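Local coordinates for protein BONZAI 1 (Arabidopsis thaliana, PDB 6KXT) that negatively regulates cell death and defence responses in plants, and as a copine binds phospholipids in a calcium-dependent manner, here represented by its second C2 domain, at residues V17-N22 and F136-T141; S32-V37 and L60-K65. One frame throughout, in Å; residues are numbered along the deposited sequence.

Interaction 1 of 2, residues V17-N22 and F136-T141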
loop_
_atom_site.group_PDB
_atom_site.type_symbol
_atom_site.label_atom_id
_atom_site.label_comp_id
_atom_site.label_asym_id
_atom_site.label_seq_id
_atom_site.Cartn_x
_atom_site.Cartn_y
_atom_site.Cartn_z
ATOM N N VAL A 17 8.149 -1.684 -5.142
ATOM C CA VAL A 17 8.799 -2.059 -3.856
ATOM C C VAL A 17 8.364 -0.984 -2.859
ATOM O O VAL A 17 8.702 0.214 -3.030
ATOM C CB VAL A 17 10.327 -2.180 -3.951
ATOM C CG1 VAL A 17 10.932 -2.315 -2.553
ATOM C CG2 VAL A 17 10.737 -3.338 -4.851
ATOM N N PHE A 18 7.645 -1.381 -1.831
ATOM C CA PHE A 18 7.208 -0.561 -0.696
ATOM C C PHE A 18 8.147 -0.711 0.484
ATOM O O PHE A 18 8.685 -1.787 0.744
ATOM C CB PHE A 18 5.809 -0.978 -0.243
ATOM C CG PHE A 18 4.701 -0.675 -1.217
ATOM C CD1 PHE A 18 4.291 0.640 -1.396
ATOM C CD2 PHE A 18 4.020 -1.676 -1.875
ATOM C CE1 PHE A 18 3.198 0.934 -2.207
ATOM C CE2 PHE A 18 2.923 -1.376 -2.680
ATOM C CZ PHE A 18 2.536 -0.072 -2.856
ATOM N N ARG A 19 8.328 0.406 1.178
ATOM C CA ARG A 19 9.149 0.466 2.402
ATOM C C ARG A 19 8.368 1.271 3.431
ATOM O O ARG A 19 7.697 2.269 3.047
ATOM C CB ARG A 19 10.479 1.138 2.082
ATOM C CG ARG A 19 11.283 1.518 3.309
ATOM C CD ARG A 19 12.653 2.020 2.835
ATOM N NE ARG A 19 12.649 3.316 2.141
ATOM C CZ ARG A 19 12.690 4.480 2.760
ATOM N NH1 ARG A 19 12.654 4.555 4.083
ATOM N NH2 ARG A 19 12.767 5.597 2.054
ATOM N N CYS A 20 8.462 0.942 4.710
ATOM C CA CYS A 20 7.944 1.783 5.785
ATOM C C CYS A 20 9.073 2.244 6.695
ATOM O O CYS A 20 10.092 1.502 6.832
ATOM C CB CYS A 20 6.876 1.119 6.628
ATOM S SG CYS A 20 5.418 0.657 5.662
ATOM N N SER A 21 8.865 3.429 7.270
ATOM C CA SER A 21 9.775 4.041 8.260
ATOM C C SER A 21 9.047 4.184 9.597
ATOM O O SER A 21 7.949 4.746 9.602
ATOM C CB SER A 21 10.249 5.363 7.737
ATOM O OG SER A 21 11.359 5.833 8.464
ATOM N N ASN A 22 9.655 3.721 10.691
ATOM C CA ASN A 22 9.307 4.143 12.071
ATOM C C ASN A 22 7.887 3.659 12.411
ATOM O O ASN A 22 7.115 4.431 12.977
ATOM C CB ASN A 22 9.559 5.655 12.245
ATOM C CG ASN A 22 9.537 6.158 13.683
ATOM O OD1 ASN A 22 9.766 5.402 14.628
ATOM N ND2 ASN A 22 9.244 7.446 13.865
ATOM N N PHE A 136 6.948 4.643 1.834
ATOM C CA PHE A 136 7.789 5.081 0.719
ATOM C C PHE A 136 7.677 4.104 -0.432
ATOM O O PHE A 136 7.404 2.883 -0.239
ATOM C CB PHE A 136 9.243 5.224 1.151
ATOM C CG PHE A 136 9.505 6.344 2.115
ATOM C CD1 PHE A 136 9.348 6.185 3.467
ATOM C CD2 PHE A 136 9.990 7.566 1.634
ATOM C CE1 PHE A 136 9.562 7.259 4.340
ATOM C CE2 PHE A 136 10.228 8.611 2.507
ATOM C CZ PHE A 136 10.017 8.456 3.843
ATOM N N VAL A 137 7.934 4.593 -1.645
ATOM C CA VAL A 137 7.870 3.801 -2.891
ATOM C C VAL A 137 9.318 3.722 -3.396
ATOM O O VAL A 137 9.818 4.710 -3.971
ATOM C CB VAL A 137 6.900 4.417 -3.902
ATOM C CG1 VAL A 137 6.871 3.553 -5.163
ATOM C CG2 VAL A 137 5.532 4.556 -3.277
ATOM N N ASP A 138 10.011 2.642 -3.053
ATOM C CA ASP A 138 11.465 2.508 -3.346
ATOM C C ASP A 138 11.661 2.230 -4.823
ATOM O O ASP A 138 12.698 2.565 -5.381
ATOM C CB ASP A 138 12.110 1.370 -2.554
ATOM C CG ASP A 138 12.611 1.741 -1.171
ATOM O OD1 ASP A 138 12.363 2.897 -0.732
ATOM O OD2 ASP A 138 13.245 0.844 -0.562
ATOM N N LYS A 139 10.732 1.516 -5.447
ATOM C CA LYS A 139 10.822 1.187 -6.885
ATOM C C LYS A 139 9.424 1.246 -7.485
ATOM O O LYS A 139 8.438 0.837 -6.825
ATOM C CB LYS A 139 11.360 -0.222 -7.108
ATOM C CG LYS A 139 11.426 -0.664 -8.559
ATOM C CD LYS A 139 11.979 -2.042 -8.723
ATOM C CE LYS A 139 12.428 -2.328 -10.147
ATOM N NZ LYS A 139 13.051 -3.659 -10.235
ATOM N N PHE A 140 9.329 1.728 -8.719
ATOM C CA PHE A 140 8.060 1.862 -9.463
ATOM C C PHE A 140 8.423 1.674 -10.945
ATOM O O PHE A 140 9.044 2.609 -11.496
ATOM C CB PHE A 140 7.382 3.201 -9.244
ATOM C CG PHE A 140 5.988 3.298 -9.815
ATOM C CD1 PHE A 140 5.796 3.529 -11.173
ATOM C CD2 PHE A 140 4.861 3.215 -9.012
ATOM C CE1 PHE A 140 4.501 3.633 -11.683
ATOM C CE2 PHE A 140 3.579 3.337 -9.539
ATOM C CZ PHE A 140 3.418 3.513 -10.892
ATOM N N THR A 141 8.086 0.537 -11.508
ATOM C CA THR A 141 8.484 0.186 -12.886
ATOM C C THR A 141 7.267 -0.330 -13.630
ATOM O O THR A 141 6.616 -1.255 -13.172
ATOM C CB THR A 141 9.629 -0.830 -12.912
ATOM O OG1 THR A 141 10.731 -0.317 -12.153
ATOM C CG2 THR A 141 10.074 -1.109 -14.328
HETATM O O HOH W 1 12.679 5.268 -0.951
#
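Arg-19 lies flat against Phe-136 while its NE reaches Asp-138, so one side chain makes a cation-pi stack and a salt bridge across two antiparallel strands. The planes are 16° apart, and NH2 sits over the ring, offset toward the rim, 3.3 Å from Phe-136 CG. A bend at chi3 (70°) turns NE toward Asp-138; its bond to OD1 is 2.9 Å, nearly in the guanidinium plane and on the syn side of the carboxylate. A water accepts from Arg-19 NH2 at 3.0 Å. Below this group the backbones pair closely: Arg-19 N gives to Phe-136 O, and Phe-136 N to Arg-19 O at 2.8 Å. At Val-17 the register slips in a classic bulge, where Asp-138 N meets Val-17 O at 2.8 Å and Lys-139 N adds a weak bond. The face bearing Phe-18 and Val-137 is buried, yet the two only brush, CE1 to CG2 at 4.4 Å, and Leu-107 of helix 104-113 packs on both. The opposite face, partly open to solvent, holds the closer side-chain contacts. An alanine at Arg-19 would probably leave the Asp-138 carboxylate without its cation and take the guanidinium off one face of the Phe-136 ring. Carboxylate and ring thus hold the guanidinium from two directions, which is likely to restrict its turning and to balance its charge in part on the partly exposed face.

Interaction 2 of 2, residues S32-V37 and L60-K65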
loop_
_atom_site.group_PDB
_atom_site.type_symbol
_atom_site.label_atom_id
_atom_site.label_comp_id
_atom_site.label_asym_id
_atom_site.label_seq_id
_atom_site.Cartn_x
_atom_site.Cartn_y
_atom_site.Cartn_z
ATOM N N SER A 32 5.461 -5.175 16.012
ATOM C CA SER A 32 4.701 -5.536 14.796
ATOM C C SER A 32 5.435 -6.543 13.924
ATOM O O SER A 32 6.642 -6.494 13.784
ATOM C CB SER A 32 4.396 -4.288 14.019
ATOM O OG SER A 32 3.513 -3.411 14.738
ATOM N N ASP A 33 4.624 -7.404 13.320
ATOM C CA ASP A 33 5.015 -8.283 12.199
ATOM C C ASP A 33 4.271 -7.806 10.961
ATOM O O ASP A 33 3.216 -8.329 10.624
ATOM C CB ASP A 33 4.655 -9.733 12.491
ATOM C CG ASP A 33 5.246 -10.208 13.804
ATOM O OD1 ASP A 33 6.475 -10.133 13.946
ATOM O OD2 ASP A 33 4.449 -10.701 14.675
ATOM N N PRO A 34 4.772 -6.742 10.294
ATOM C CA PRO A 34 3.960 -6.067 9.311
ATOM C C PRO A 34 3.943 -6.707 7.917
ATOM O O PRO A 34 4.879 -7.330 7.483
ATOM C CB PRO A 34 4.639 -4.697 9.198
ATOM C CG PRO A 34 6.079 -4.988 9.477
ATOM C CD PRO A 34 6.035 -6.069 10.541
ATOM N N PHE A 35 2.811 -6.494 7.289
ATOM C CA PHE A 35 2.567 -6.752 5.867
ATOM C C PHE A 35 1.646 -5.657 5.346
ATOM O O PHE A 35 0.997 -4.901 6.121
ATOM C CB PHE A 35 1.959 -8.159 5.685
ATOM C CG PHE A 35 0.570 -8.401 6.201
ATOM C CD1 PHE A 35 0.334 -8.564 7.554
ATOM C CD2 PHE A 35 -0.526 -8.430 5.349
ATOM C CE1 PHE A 35 -0.940 -8.778 8.043
ATOM C CE2 PHE A 35 -1.807 -8.697 5.832
ATOM C CZ PHE A 35 -2.010 -8.851 7.180
ATOM N N LEU A 36 1.675 -5.536 4.006
ATOM C CA LEU A 36 0.800 -4.560 3.312
ATOM C C LEU A 36 -0.259 -5.295 2.498
ATOM O O LEU A 36 0.025 -6.370 1.920
ATOM C CB LEU A 36 1.550 -3.645 2.332
ATOM C CG LEU A 36 2.703 -2.841 2.881
ATOM C CD1 LEU A 36 3.322 -2.000 1.764
ATOM C CD2 LEU A 36 2.241 -1.976 4.015
ATOM N N VAL A 37 -1.432 -4.722 2.430
ATOM C CA VAL A 37 -2.517 -5.181 1.535
ATOM C C VAL A 37 -2.909 -3.976 0.685
ATOM O O VAL A 37 -3.155 -2.881 1.197
ATOM C CB VAL A 37 -3.718 -5.696 2.342
ATOM C CG1 VAL A 37 -4.847 -6.056 1.405
ATOM C CG2 VAL A 37 -3.282 -6.858 3.239
ATOM N N LEU A 60 10.238 -2.850 12.283
ATOM C CA LEU A 60 9.585 -1.523 12.353
ATOM C C LEU A 60 10.015 -0.661 11.149
ATOM O O LEU A 60 9.476 0.447 11.009
ATOM C CB LEU A 60 9.927 -0.824 13.679
ATOM C CG LEU A 60 9.574 -1.626 14.937
ATOM C CD1 LEU A 60 10.054 -0.870 16.177
ATOM C CD2 LEU A 60 8.071 -1.873 15.050
ATOM N N ASN A 61 10.886 -1.145 10.267
ATOM C CA ASN A 61 11.335 -0.405 9.063
ATOM C C ASN A 61 11.354 -1.361 7.870
ATOM O O ASN A 61 12.390 -1.524 7.224
ATOM C CB ASN A 61 12.657 0.287 9.320
ATOM C CG ASN A 61 12.574 1.211 10.499
ATOM O OD1 ASN A 61 12.211 2.369 10.302
ATOM N ND2 ASN A 61 12.911 0.723 11.696
ATOM N N PRO A 62 10.242 -2.078 7.606
ATOM C CA PRO A 62 10.217 -3.096 6.576
ATOM C C PRO A 62 10.448 -2.589 5.147
ATOM O O PRO A 62 10.044 -1.469 4.789
ATOM C CB PRO A 62 8.793 -3.667 6.656
ATOM C CG PRO A 62 7.943 -2.510 7.193
ATOM C CD PRO A 62 8.918 -1.896 8.197
ATOM N N ILE A 63 11.143 -3.422 4.372
ATOM C CA ILE A 63 11.226 -3.287 2.883
ATOM C C ILE A 63 10.759 -4.609 2.315
ATOM O O ILE A 63 11.329 -5.647 2.656
ATOM C CB ILE A 63 12.636 -2.941 2.396
ATOM C CG1 ILE A 63 13.196 -1.659 3.013
ATOM C CG2 ILE A 63 12.619 -2.881 0.870
ATOM C CD1 ILE A 63 14.710 -1.461 2.839
ATOM N N TRP A 64 9.681 -4.632 1.524
ATOM C CA TRP A 64 9.103 -5.913 1.084
ATOM C C TRP A 64 9.598 -6.271 -0.318
ATOM O O TRP A 64 10.103 -5.368 -1.041
ATOM C CB TRP A 64 7.561 -5.863 1.138
ATOM C CG TRP A 64 6.979 -5.871 2.514
ATOM C CD1 TRP A 64 6.780 -6.957 3.321
ATOM C CD2 TRP A 64 6.494 -4.724 3.225
ATOM N NE1 TRP A 64 6.203 -6.540 4.486
ATOM C CE2 TRP A 64 6.017 -5.182 4.475
ATOM C CE3 TRP A 64 6.465 -3.343 2.972
ATOM C CZ2 TRP A 64 5.401 -4.329 5.384
ATOM C CZ3 TRP A 64 5.870 -2.489 3.887
ATOM C CH2 TRP A 64 5.363 -2.973 5.088
ATOM N N LYS A 65 9.388 -7.517 -0.674
ATOM C CA LYS A 65 9.637 -7.983 -2.064
ATOM C C LYS A 65 8.666 -7.236 -2.962
ATOM O O LYS A 65 7.597 -6.760 -2.544
ATOM C CB LYS A 65 9.470 -9.499 -2.143
ATOM C CG LYS A 65 10.473 -10.301 -1.328
ATOM C CD LYS A 65 10.217 -11.779 -1.369
ATOM C CE LYS A 65 11.238 -12.540 -0.550
ATOM N NZ LYS A 65 11.118 -13.997 -0.782
#
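Trp-64 reaches across from the loop to lay its indole beside Pro-34, Phe-35 and Leu-36. From CB the side chain heads for the strand, with CG anti to its own carbonyl carbon (chi1 -72°). NE1, at the ring edge, gives a weak hydrogen bond to Pro-34 O, 3.4 Å away. Farther out, CZ2 meets Pro-34 CB at 3.9 Å and the backbone CA of Phe-35 at 3.8 Å. The far end of the six-membered ring belongs to Leu-36, which stands at about a right angle to it: CG lies over the face in a CH-pi contact, 3.6 Å from the ring centroid, while CD1 comes nearest CZ3 and CE3, and CD2 nearest CH2. Leu-36 was modelled in two conformers, so the shortest of these approaches are doubtful. Pro-62 CB covers the opposite face of the indole, offset toward its rim, and Pro-62 CG touches Pro-34 CG at 3.9 Å. The indole is thereby held between a proline and a leucine, with its NH turned to the strand backbone. Asn-61, Pro-62 and Trp-64 spell the Asn-Pro-x-Trp sequence familiar from C2 domains such as those of protein kinase C, whose tryptophan here is buried where strand 34-40 of one sheet of the C2 beta sandwich faces strand 13-21 of the other.

In the fold
The two interactions are centred about 10 Å apart in the C2 beta sandwich: interaction 1 lies within the five-stranded antiparallel sheet, and interaction 2 bridges from the four-stranded sheet to the loop that enters strand 67-70 of the five-stranded one. Interaction 1 pairs 13-21 and 133-143, the first and last strands of the chain, and interaction 2 is nested within the chain between them. Its loop runs beside strand 13-21, where Cys-20 N lies 2.9 Å from Pro-62 O in a probable hydrogen bond, and Phe-18 packs on Leu-36 between the sheets. One contact pairs the first strand with the last, the other ties the two sheets together, in the C2 framework of a calcium-dependent phospholipid-binding protein.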